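Local coordinates for protein dinoflagellate luciferase (Lingulodinium polyedrum, PDB 1VPR) that catalyses, as the third of three homologous luciferase domains, the oxidation of an open-chain tetrapyrrole luciferin by molecular oxygen, emitting blue light, at residues H162-T167 and Y206-Q211. Residues are numbered along the deposited sequence; the frame is centred on the assembly and turned at random.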
ATOM      1  N   HIS A 162     -13.930   7.168  -0.497  1.00 11.91           N
ATOM      2  CA  HIS A 162     -13.528   8.566  -0.359  1.00 13.15           C
ATOM      3  C   HIS A 162     -13.549   9.019   1.111  1.00 14.56           C
ATOM      4  O   HIS A 162     -14.574   8.947   1.777  1.00 14.35           O
ATOM      5  CB  HIS A 162     -14.472   9.438  -1.180  1.00 14.45           C
ATOM      6  CG  HIS A 162     -13.952  10.809  -1.469  1.00 13.60           C
ATOM      7  ND1 HIS A 162     -13.139  11.078  -2.545  1.00 14.49           N
ATOM      8  CD2 HIS A 162     -14.190  12.000  -0.869  1.00 14.64           C
ATOM      9  CE1 HIS A 162     -12.901  12.377  -2.604  1.00 10.27           C
ATOM     10  NE2 HIS A 162     -13.529  12.960  -1.602  1.00 13.88           N
ATOM     11  N   GLY A 163     -12.408   9.484   1.608  1.00 15.10           N
ATOM     12  CA  GLY A 163     -12.336   9.952   2.984  1.00 13.46           C
ATOM     13  C   GLY A 163     -11.020   9.596   3.642  1.00 13.28           C
ATOM     14  O   GLY A 163     -10.057   9.192   2.970  1.00 13.79           O
ATOM     15  N   ARG A 164     -10.975   9.765   4.958  1.00 12.31           N
ATOM     16  CA  ARG A 164      -9.797   9.446   5.741  1.00 11.55           C
ATOM     17  C   ARG A 164     -10.134   8.259   6.640  1.00 12.25           C
ATOM     18  O   ARG A 164     -11.182   8.234   7.326  1.00 11.20           O
ATOM     19  CB  ARG A 164      -9.337  10.665   6.564  1.00  9.50           C
ATOM     20  CG  ARG A 164      -8.019  10.423   7.288  1.00 12.12           C
ATOM     21  CD  ARG A 164      -7.405  11.746   7.731  1.00 13.54           C
ATOM     22  NE  ARG A 164      -8.292  12.428   8.671  1.00 14.58           N
ATOM     23  CZ  ARG A 164      -8.319  12.185   9.982  1.00 16.37           C
ATOM     24  NH1 ARG A 164      -7.502  11.290  10.526  1.00 13.94           N
ATOM     25  NH2 ARG A 164      -9.203  12.807  10.742  1.00 17.76           N
ATOM     26  N   TRP A 165      -9.253   7.260   6.596  1.00 11.58           N
ATOM     27  CA  TRP A 165      -9.423   6.003   7.331  1.00 13.42           C
ATOM     28  C   TRP A 165      -8.291   5.838   8.307  1.00 12.08           C
ATOM     29  O   TRP A 165      -7.143   6.082   7.959  1.00 13.52           O
ATOM     30  CB  TRP A 165      -9.395   4.829   6.347  1.00 14.15           C
ATOM     31  CG  TRP A 165     -10.445   4.937   5.275  1.00 12.88           C
ATOM     32  CD1 TRP A 165     -10.394   5.709   4.139  1.00 16.33           C
ATOM     33  CD2 TRP A 165     -11.714   4.287   5.261  1.00 12.88           C
ATOM     34  NE1 TRP A 165     -11.567   5.569   3.418  1.00 13.52           N
ATOM     35  CE2 TRP A 165     -12.390   4.704   4.089  1.00 13.22           C
ATOM     36  CE3 TRP A 165     -12.352   3.385   6.125  1.00 11.57           C
ATOM     37  CZ2 TRP A 165     -13.681   4.255   3.762  1.00 13.57           C
ATOM     38  CZ3 TRP A 165     -13.646   2.932   5.793  1.00 12.63           C
ATOM     39  CH2 TRP A 165     -14.290   3.371   4.625  1.00 14.52           C
ATOM     40  N   ILE A 166      -8.603   5.431   9.527  1.00 14.35           N
ATOM     41  CA  ILE A 166      -7.573   5.252  10.539  1.00 14.42           C
ATOM     42  C   ILE A 166      -7.440   3.777  10.920  1.00 14.33           C
ATOM     43  O   ILE A 166      -8.414   3.111  11.280  1.00 13.33           O
ATOM     44  CB  ILE A 166      -7.898   6.090  11.809  1.00 13.02           C
ATOM     45  CG1 ILE A 166      -7.745   7.579  11.506  1.00 13.93           C
ATOM     46  CG2 ILE A 166      -7.001   5.669  12.975  1.00 14.28           C
ATOM     47  CD1 ILE A 166      -6.337   7.977  11.029  1.00 17.58           C
ATOM     48  N   THR A 167      -6.216   3.276  10.845  1.00 14.94           N
ATOM     49  CA  THR A 167      -5.920   1.890  11.174  1.00 14.74           C
ATOM     50  C   THR A 167      -6.214   1.556  12.631  1.00 14.98           C
ATOM     51  O   THR A 167      -5.718   2.239  13.556  1.00 14.10           O
ATOM     52  CB  THR A 167      -4.447   1.589  10.913  1.00 15.78           C
ATOM     53  OG1 THR A 167      -4.126   1.959   9.565  1.00 16.71           O
ATOM     54  CG2 THR A 167      -4.156   0.108  11.149  1.00 13.02           C
ATOM     55  N   TYR A 206      -2.804   5.115   8.553  1.00 18.72           N
ATOM     56  CA  TYR A 206      -3.960   5.726   7.904  1.00 15.60           C
ATOM     57  C   TYR A 206      -3.975   5.532   6.396  1.00 15.72           C
ATOM     58  O   TYR A 206      -3.028   5.024   5.800  1.00 17.27           O
ATOM     59  CB  TYR A 206      -3.912   7.233   8.117  1.00 15.25           C
ATOM     60  CG  TYR A 206      -2.826   7.891   7.274  1.00 17.04           C
ATOM     61  CD1 TYR A 206      -1.493   7.848   7.659  1.00 18.01           C
ATOM     62  CD2 TYR A 206      -3.129   8.495   6.057  1.00 18.58           C
ATOM     63  CE1 TYR A 206      -0.481   8.394   6.846  1.00 20.18           C
ATOM     64  CE2 TYR A 206      -2.129   9.035   5.234  1.00 19.53           C
ATOM     65  CZ  TYR A 206      -0.814   8.981   5.632  1.00 20.28           C
ATOM     66  OH  TYR A 206       0.170   9.500   4.818  1.00 23.87           O
ATOM     67  N   LEU A 207      -5.063   5.994   5.792  1.00 16.55           N
ATOM     68  CA  LEU A 207      -5.208   6.052   4.334  1.00 14.42           C
ATOM     69  C   LEU A 207      -6.108   7.259   4.066  1.00 15.25           C
ATOM     70  O   LEU A 207      -7.055   7.482   4.815  1.00 15.35           O
ATOM     71  CB  LEU A 207      -5.882   4.816   3.744  1.00 14.07           C
ATOM     72  CG  LEU A 207      -5.155   3.468   3.633  1.00 15.29           C
ATOM     73  CD1 LEU A 207      -6.175   2.440   3.072  1.00 13.45           C
ATOM     74  CD2 LEU A 207      -3.916   3.580   2.704  1.00 14.56           C
ATOM     75  N   ARG A 208      -5.798   8.040   3.026  1.00 13.14           N
ATOM     76  CA  ARG A 208      -6.631   9.169   2.601  1.00 11.84           C
ATOM     77  C   ARG A 208      -6.942   8.781   1.158  1.00 11.91           C
ATOM     78  O   ARG A 208      -6.034   8.540   0.359  1.00 13.11           O
ATOM     79  CB  ARG A 208      -5.854  10.485   2.631  1.00 14.27           C
ATOM     80  CG  ARG A 208      -5.448  10.952   4.029  1.00 12.30           C
ATOM     81  CD  ARG A 208      -4.597  12.249   3.971  1.00 14.90           C
ATOM     82  NE  ARG A 208      -4.081  12.656   5.290  1.00 16.46           N
ATOM     83  CZ  ARG A 208      -4.665  13.520   6.125  1.00 17.82           C
ATOM     84  NH1 ARG A 208      -4.088  13.793   7.296  1.00 17.22           N
ATOM     85  NH2 ARG A 208      -5.803  14.134   5.805  1.00 14.91           N
ATOM     86  N   ILE A 209      -8.219   8.695   0.810  1.00 12.41           N
ATOM     87  CA  ILE A 209      -8.580   8.264  -0.530  1.00 10.69           C
ATOM     88  C   ILE A 209      -9.499   9.255  -1.205  1.00 12.19           C
ATOM     89  O   ILE A 209     -10.473   9.736  -0.611  1.00 12.77           O
ATOM     90  CB  ILE A 209      -9.321   6.902  -0.478  1.00 12.52           C
ATOM     91  CG1 ILE A 209      -8.434   5.847   0.156  1.00 10.98           C
ATOM     92  CG2 ILE A 209      -9.745   6.452  -1.889  1.00  8.76           C
ATOM     93  CD1 ILE A 209      -9.204   4.519   0.455  1.00 14.96           C
ATOM     94  N   ASN A 210      -9.175   9.569  -2.444  1.00 10.46           N
ATOM     95  CA  ASN A 210     -10.001  10.430  -3.259  1.00 12.69           C
ATOM     96  C   ASN A 210     -10.513   9.384  -4.221  1.00 13.06           C
ATOM     97  O   ASN A 210      -9.708   8.700  -4.870  1.00 13.25           O
ATOM     98  CB  ASN A 210      -9.161  11.442  -4.037  1.00 12.51           C
ATOM     99  CG  ASN A 210      -8.981  12.739  -3.285  1.00 14.69           C
ATOM    100  OD1 ASN A 210      -9.840  13.627  -3.343  1.00  9.56           O
ATOM    101  ND2 ASN A 210      -7.876  12.851  -2.558  1.00 10.96           N
ATOM    102  N   GLN A 211     -11.824   9.238  -4.317  1.00 13.92           N
ATOM    103  CA  GLN A 211     -12.381   8.250  -5.234  1.00 13.29           C
ATOM    104  C   GLN A 211     -13.409   8.876  -6.158  1.00 14.35           C
ATOM    105  O   GLN A 211     -14.300   9.589  -5.700  1.00 14.28           O
ATOM    106  CB  GLN A 211     -13.035   7.091  -4.466  1.00 12.57           C
ATOM    107  CG  GLN A 211     -13.908   6.188  -5.392  1.00 13.11           C
ATOM    108  CD  GLN A 211     -14.503   4.965  -4.711  1.00 14.10           C
ATOM    109  OE1 GLN A 211     -14.834   4.990  -3.527  1.00 15.01           O
ATOM    110  NE2 GLN A 211     -14.665   3.884  -5.472  1.00 14.57           N
TER
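Gly163 exchanges a pair of backbone hydrogen bonds with Ile209, and Trp165 another pair with Leu207, zipping strands 163-167 and 206-211 together antiparallel, their axes 4.7 Å apart at closest approach. The straightest of the four runs from Trp165 N to Leu207 O (2.8 Å). Gly163 holds backbone angles at which a CB would be jammed against the carbonyl oxygen of His162, so glycine suits it. His162 extends the pairing beyond the strand: its ND1 accepts the N-H of Gln211 at 2.9 Å, the donor lying 5° from the ring plane, while Ile209 O sits over one ring face. Here chi1 of -162° sets CG anti to the backbone N, and chi2 turns the ND1 side of the ring to that amide. An alanine here would probably leave Gln211 N without this acceptor and Ile209 O without the ring beside it. On the face carrying Arg164 and Arg208, the two side chains run side by side, Arg164 CD lying over one face of the Arg208 guanidinium, toward its rim, 3.5 Å from NH2. Backbone carbonyls of Tyr76 and Gly77 bind Arg164, while those of Gly68, Lys70 and Pro310 bind Arg208, probably easing the like-charge repulsion. On the other face, apolar Ile209 CD1 packs 3.9 Å from Trp165 NE1, which itself bonds to Leu161 O. Within the calycin-type antiparallel barrel of the catalytic domain, strand 297-307 flanks 163-169 and strand 215-219 flanks 206-212; the intervening connection includes helices 172-181 and 187-197.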